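PDB 3OV9: nucleoprotein from Rift valley fever virus, which encapsidates the viral genomic RNA, shielding it from nucleases, and assembles into ring-shaped hexamers. Local coordinates for residues R37-L42 with A108-G113; K67-M72 with L92-P97. One frame throughout, in Å; residues are numbered along the deposited sequence.

Interaction 1. Residues R37-L42 with A108-G113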
# COMPACT_ATOMS: atom_id res chain seq x y z
N ARG A 37 -32.91 -26.83 -11.03
CA ARG A 37 -33.41 -25.49 -11.31
C ARG A 37 -32.84 -24.95 -12.62
O ARG A 37 -33.55 -24.29 -13.38
CB ARG A 37 -33.12 -24.53 -10.15
CG ARG A 37 -33.79 -23.15 -10.26
CD ARG A 37 -35.30 -23.21 -10.44
NE ARG A 37 -35.89 -21.88 -10.46
CZ ARG A 37 -37.05 -21.56 -11.03
NH1 ARG A 37 -37.77 -22.48 -11.66
NH2 ARG A 37 -37.49 -20.31 -10.98
N VAL A 38 -31.56 -25.24 -12.89
CA VAL A 38 -30.91 -24.82 -14.14
C VAL A 38 -31.66 -25.38 -15.35
O VAL A 38 -31.99 -24.63 -16.28
CB VAL A 38 -29.41 -25.22 -14.18
CG1 VAL A 38 -28.83 -25.07 -15.59
CG2 VAL A 38 -28.60 -24.38 -13.21
N ILE A 39 -31.93 -26.68 -15.34
CA ILE A 39 -32.63 -27.34 -16.44
C ILE A 39 -34.08 -26.85 -16.55
O ILE A 39 -34.60 -26.66 -17.66
CB ILE A 39 -32.54 -28.88 -16.34
CG1 ILE A 39 -31.08 -29.33 -16.42
CG2 ILE A 39 -33.36 -29.57 -17.44
CD1 ILE A 39 -30.83 -30.74 -16.00
N GLU A 40 -34.73 -26.63 -15.41
CA GLU A 40 -36.09 -26.09 -15.39
C GLU A 40 -36.14 -24.73 -16.09
O GLU A 40 -37.03 -24.49 -16.92
CB GLU A 40 -36.63 -25.97 -13.96
CG GLU A 40 -38.10 -25.55 -13.89
CD GLU A 40 -38.66 -25.56 -12.48
OE1 GLU A 40 -37.92 -25.21 -11.53
OE2 GLU A 40 -39.84 -25.91 -12.32
N LEU A 41 -35.19 -23.86 -15.76
CA LEU A 41 -35.11 -22.52 -16.36
C LEU A 41 -34.79 -22.57 -17.85
O LEU A 41 -35.35 -21.78 -18.62
CB LEU A 41 -34.09 -21.65 -15.62
CG LEU A 41 -34.43 -21.23 -14.18
CD1 LEU A 41 -33.21 -20.63 -13.51
CD2 LEU A 41 -35.61 -20.26 -14.13
N LEU A 42 -33.92 -23.49 -18.26
CA LEU A 42 -33.59 -23.69 -19.68
C LEU A 42 -34.83 -24.06 -20.50
O LEU A 42 -35.08 -23.46 -21.54
CB LEU A 42 -32.51 -24.76 -19.86
CG LEU A 42 -31.07 -24.40 -19.47
CD1 LEU A 42 -30.19 -25.63 -19.49
CD2 LEU A 42 -30.50 -23.31 -20.38
N ALA A 108 -23.23 -25.61 -18.40
CA ALA A 108 -22.21 -26.64 -18.58
C ALA A 108 -22.19 -27.65 -17.43
O ALA A 108 -22.03 -28.85 -17.66
CB ALA A 108 -20.83 -26.00 -18.75
N ALA A 109 -22.37 -27.16 -16.21
CA ALA A 109 -22.32 -28.01 -15.02
C ALA A 109 -23.54 -28.91 -14.89
O ALA A 109 -23.42 -30.09 -14.54
CB ALA A 109 -22.15 -27.16 -13.77
N ALA A 110 -24.71 -28.35 -15.17
CA ALA A 110 -25.96 -29.11 -15.06
C ALA A 110 -26.05 -30.17 -16.14
O ALA A 110 -26.73 -31.17 -15.96
CB ALA A 110 -27.15 -28.18 -15.13
N LEU A 111 -25.36 -29.95 -17.26
CA LEU A 111 -25.36 -30.86 -18.40
C LEU A 111 -23.97 -31.48 -18.66
O LEU A 111 -23.55 -31.66 -19.82
CB LEU A 111 -25.94 -30.16 -19.64
CG LEU A 111 -27.37 -29.61 -19.50
CD1 LEU A 111 -27.68 -28.57 -20.57
CD2 LEU A 111 -28.41 -30.73 -19.52
N ALA A 112 -23.28 -31.82 -17.58
CA ALA A 112 -21.89 -32.29 -17.60
C ALA A 112 -21.62 -33.52 -18.47
O ALA A 112 -20.53 -33.69 -19.02
CB ALA A 112 -21.37 -32.51 -16.19
N GLY A 113 -22.62 -34.39 -18.58
CA GLY A 113 -22.51 -35.58 -19.42
C GLY A 113 -22.17 -35.24 -20.86
O GLY A 113 -21.38 -35.93 -21.49
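Val38, Ile39 and Leu42 of helix 35-46 pack on Ala110 and Leu111. The contact across the two segments is apolar. The tightest touch is Val38 CG1 on Ala110 CB, at 3.6 Å. Val38 CG1 stands anti to its backbone N (chi1 167°), and Val38 CB also lies against the same methyl, 3.8 Å from Ala110 CB. A second apolar group lies on the next turn. Leu42 and Leu111 meet tip to tip, Leu42 CD1 to Leu111 CD1 at 4.0 Å. Ile39 lies off to one side of these two pairs and touches more loosely. Its CD1 is 4.3 Å from Leu111 CD2 and also approaches the carbonyl O of Ala110.

This is helix packing inside an all-helical orthogonal bundle. Helix 35-46 rests on the junction where helix 104-110 gives way to helix 112-122. Leu111 makes that junction: it leaves helical geometry after the first helix and is the N-cap residue of the second. Leu42 also touches Trp50 and Met57 of helix 50-63. Val38 also touches Arg106, and Ala110 lies close to Phe33; both are RNA-binding residues by similarity. Arg8 of a neighbouring subunit packs on Ile39 and Leu111, in line with the role of residues 1-71 in oligomerization.

A salt bridge lies within helix 35-46, on side chains that do not touch Ala110 or Leu111. Arg37 NH1 meets Glu40 OE1 at 2.7 Å, reaching the oxygen from above the carboxylate plane. Leu41 CD2 sits over the centre of one guanidinium face, 3.6 Å above its plane. Arg37 NE has a second acidic partner, Asp100.

Interaction 2. Residues K67-M72 with L92-P97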
# COMPACT_ATOMS: atom_id res chain seq x y z
N LYS A 67 -18.53 -14.64 -18.67
CA LYS A 67 -18.92 -13.23 -18.70
C LYS A 67 -19.46 -12.81 -20.08
O LYS A 67 -18.71 -12.28 -20.90
CB LYS A 67 -17.76 -12.33 -18.27
CG LYS A 67 -17.29 -12.55 -16.84
CD LYS A 67 -16.25 -11.52 -16.44
CE LYS A 67 -15.89 -11.61 -14.97
NZ LYS A 67 -15.00 -12.77 -14.67
N PRO A 68 -20.76 -13.05 -20.33
CA PRO A 68 -21.37 -12.82 -21.65
C PRO A 68 -21.26 -11.38 -22.17
O PRO A 68 -21.08 -11.18 -23.37
CB PRO A 68 -22.83 -13.21 -21.43
CG PRO A 68 -22.81 -14.15 -20.29
CD PRO A 68 -21.74 -13.62 -19.39
N ARG A 69 -21.37 -10.40 -21.28
CA ARG A 69 -21.25 -8.99 -21.69
C ARG A 69 -19.82 -8.63 -22.07
O ARG A 69 -19.60 -7.86 -23.02
CB ARG A 69 -21.79 -8.05 -20.61
CG ARG A 69 -23.31 -8.00 -20.52
CD ARG A 69 -23.95 -7.35 -21.75
NE ARG A 69 -25.40 -7.53 -21.76
CZ ARG A 69 -26.20 -7.25 -22.79
NH1 ARG A 69 -25.70 -6.77 -23.92
NH2 ARG A 69 -27.50 -7.45 -22.68
N ARG A 70 -18.85 -9.20 -21.36
CA ARG A 70 -17.43 -8.96 -21.61
C ARG A 70 -16.96 -9.59 -22.92
O ARG A 70 -16.27 -8.94 -23.71
CB ARG A 70 -16.57 -9.47 -20.44
CG ARG A 70 -15.07 -9.23 -20.60
CD ARG A 70 -14.24 -10.05 -19.62
NE ARG A 70 -13.93 -9.31 -18.39
CZ ARG A 70 -13.26 -9.82 -17.36
NH1 ARG A 70 -12.83 -11.08 -17.38
NH2 ARG A 70 -13.02 -9.07 -16.29
N MET A 71 -17.35 -10.84 -23.16
CA MET A 71 -16.94 -11.56 -24.38
C MET A 71 -17.47 -10.91 -25.65
O MET A 71 -16.83 -10.96 -26.70
CB MET A 71 -17.31 -13.05 -24.31
CG MET A 71 -18.81 -13.34 -24.32
SD MET A 71 -19.21 -15.10 -24.15
CE MET A 71 -18.63 -15.43 -22.48
N MET A 72 -18.64 -10.27 -25.54
CA MET A 72 -19.28 -9.57 -26.66
C MET A 72 -18.46 -8.39 -27.18
O MET A 72 -18.59 -8.00 -28.34
CB MET A 72 -20.67 -9.07 -26.25
CG MET A 72 -21.78 -10.09 -26.43
SD MET A 72 -23.33 -9.55 -25.65
CE MET A 72 -23.84 -8.22 -26.73
N LEU A 92 -29.31 -14.31 -18.89
CA LEU A 92 -27.99 -14.73 -18.42
C LEU A 92 -27.28 -13.69 -17.56
O LEU A 92 -27.32 -12.49 -17.85
CB LEU A 92 -27.10 -15.12 -19.61
CG LEU A 92 -27.52 -16.32 -20.47
CD1 LEU A 92 -26.63 -16.42 -21.70
CD2 LEU A 92 -27.49 -17.62 -19.68
N LYS A 93 -26.65 -14.17 -16.49
CA LYS A 93 -25.87 -13.33 -15.59
C LYS A 93 -24.42 -13.82 -15.52
O LYS A 93 -24.08 -14.85 -16.11
CB LYS A 93 -26.49 -13.33 -14.18
CG LYS A 93 -27.95 -12.89 -14.11
CD LYS A 93 -28.12 -11.40 -14.40
CE LYS A 93 -29.55 -10.93 -14.13
NZ LYS A 93 -30.55 -11.58 -15.03
N GLU A 94 -23.58 -13.05 -14.82
CA GLU A 94 -22.18 -13.41 -14.60
C GLU A 94 -21.96 -13.91 -13.18
O GLU A 94 -22.81 -13.69 -12.30
CB GLU A 94 -21.27 -12.21 -14.88
CG GLU A 94 -21.31 -11.73 -16.32
CD GLU A 94 -20.51 -10.46 -16.55
OE1 GLU A 94 -19.93 -9.93 -15.58
OE2 GLU A 94 -20.47 -9.98 -17.71
N GLY A 95 -20.83 -14.57 -12.94
CA GLY A 95 -20.43 -15.01 -11.61
C GLY A 95 -21.35 -16.01 -10.93
O GLY A 95 -21.74 -17.01 -11.53
N ASN A 96 -21.69 -15.71 -9.67
CA ASN A 96 -22.54 -16.58 -8.86
C ASN A 96 -23.80 -15.86 -8.35
O ASN A 96 -23.81 -15.34 -7.23
CB ASN A 96 -21.74 -17.18 -7.70
CG ASN A 96 -22.59 -18.07 -6.80
OD1 ASN A 96 -22.87 -19.22 -7.14
ND2 ASN A 96 -22.99 -17.54 -5.65
N PRO A 97 -24.86 -15.82 -9.17
CA PRO A 97 -26.10 -15.20 -8.71
C PRO A 97 -26.98 -16.17 -7.92
O PRO A 97 -26.52 -17.25 -7.53
CB PRO A 97 -26.78 -14.78 -10.01
CG PRO A 97 -26.33 -15.79 -11.00
CD PRO A 97 -24.95 -16.22 -10.59
O HOH W 1 -17.66 -14.74 -13.91
O HOH W 2 -23.10 -10.64 -18.69
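Glu94 lies against Lys67 and Pro68 at the N-terminus of the short helix 68-71, where Lys67 is the N-cap residue. Glu94 lies in the loop between helix 77-90 and helix 104-110, so the helix start and the loop meet at the edge of the helical bundle. Lys67 is an RNA-binding residue by similarity. Two conformers of Glu94 are deposited; the contacts described, water bridge included, hold for one of them. From CB, which points toward the helix, the Glu94 chain turns so that CG is anti to its carbonyl carbon (chi1 -63°). Glu94 CG touches the Pro68 ring, 3.6 Å from Pro68 CD. Beyond CG the chain is extended and crosses the Lys67 side chain at about a right angle. Glu94 CD lies 3.7 Å from Lys67 CB. Glu94 OE1 approaches Lys67 CG and CD, but stays 5.8 Å from Lys67 NZ, so the opposite charges do not touch. Glu94 OE2 packs near Lys67 CB and Arg69 CB. Pro68 CG also lies 4.5 Å from Leu92 CB, a loose apolar touch. Arg69 NH1 forms a salt bridge with Glu84 OE1. A water bridges Glu94 to the helix start: it donates to Glu94 OE2 at 2.9 Å and accepts from Arg69 N at 3.1 Å.

Interaction 1 is core and interaction 2 lies nearer the surface. Every touching residue of 37-42 with 108-113 is buried, while several in 67-72 with 92-97 are exposed. Their centres are 16 Å apart and they do not touch. Interaction 2 is nested inside the chain loop closed by interaction 1. Helices 50-63 and 104-110 connect them: Met57 touches both Leu42 and Leu92, and Leu104 packs on Pro68 and Leu92 at the start of the helix that ends in Ala110 of interaction 1. The chemistry follows depth. Aliphatic groups carry interaction 1, whereas a carboxylate, a lysine chain and a bridging water join the proline packing in interaction 2.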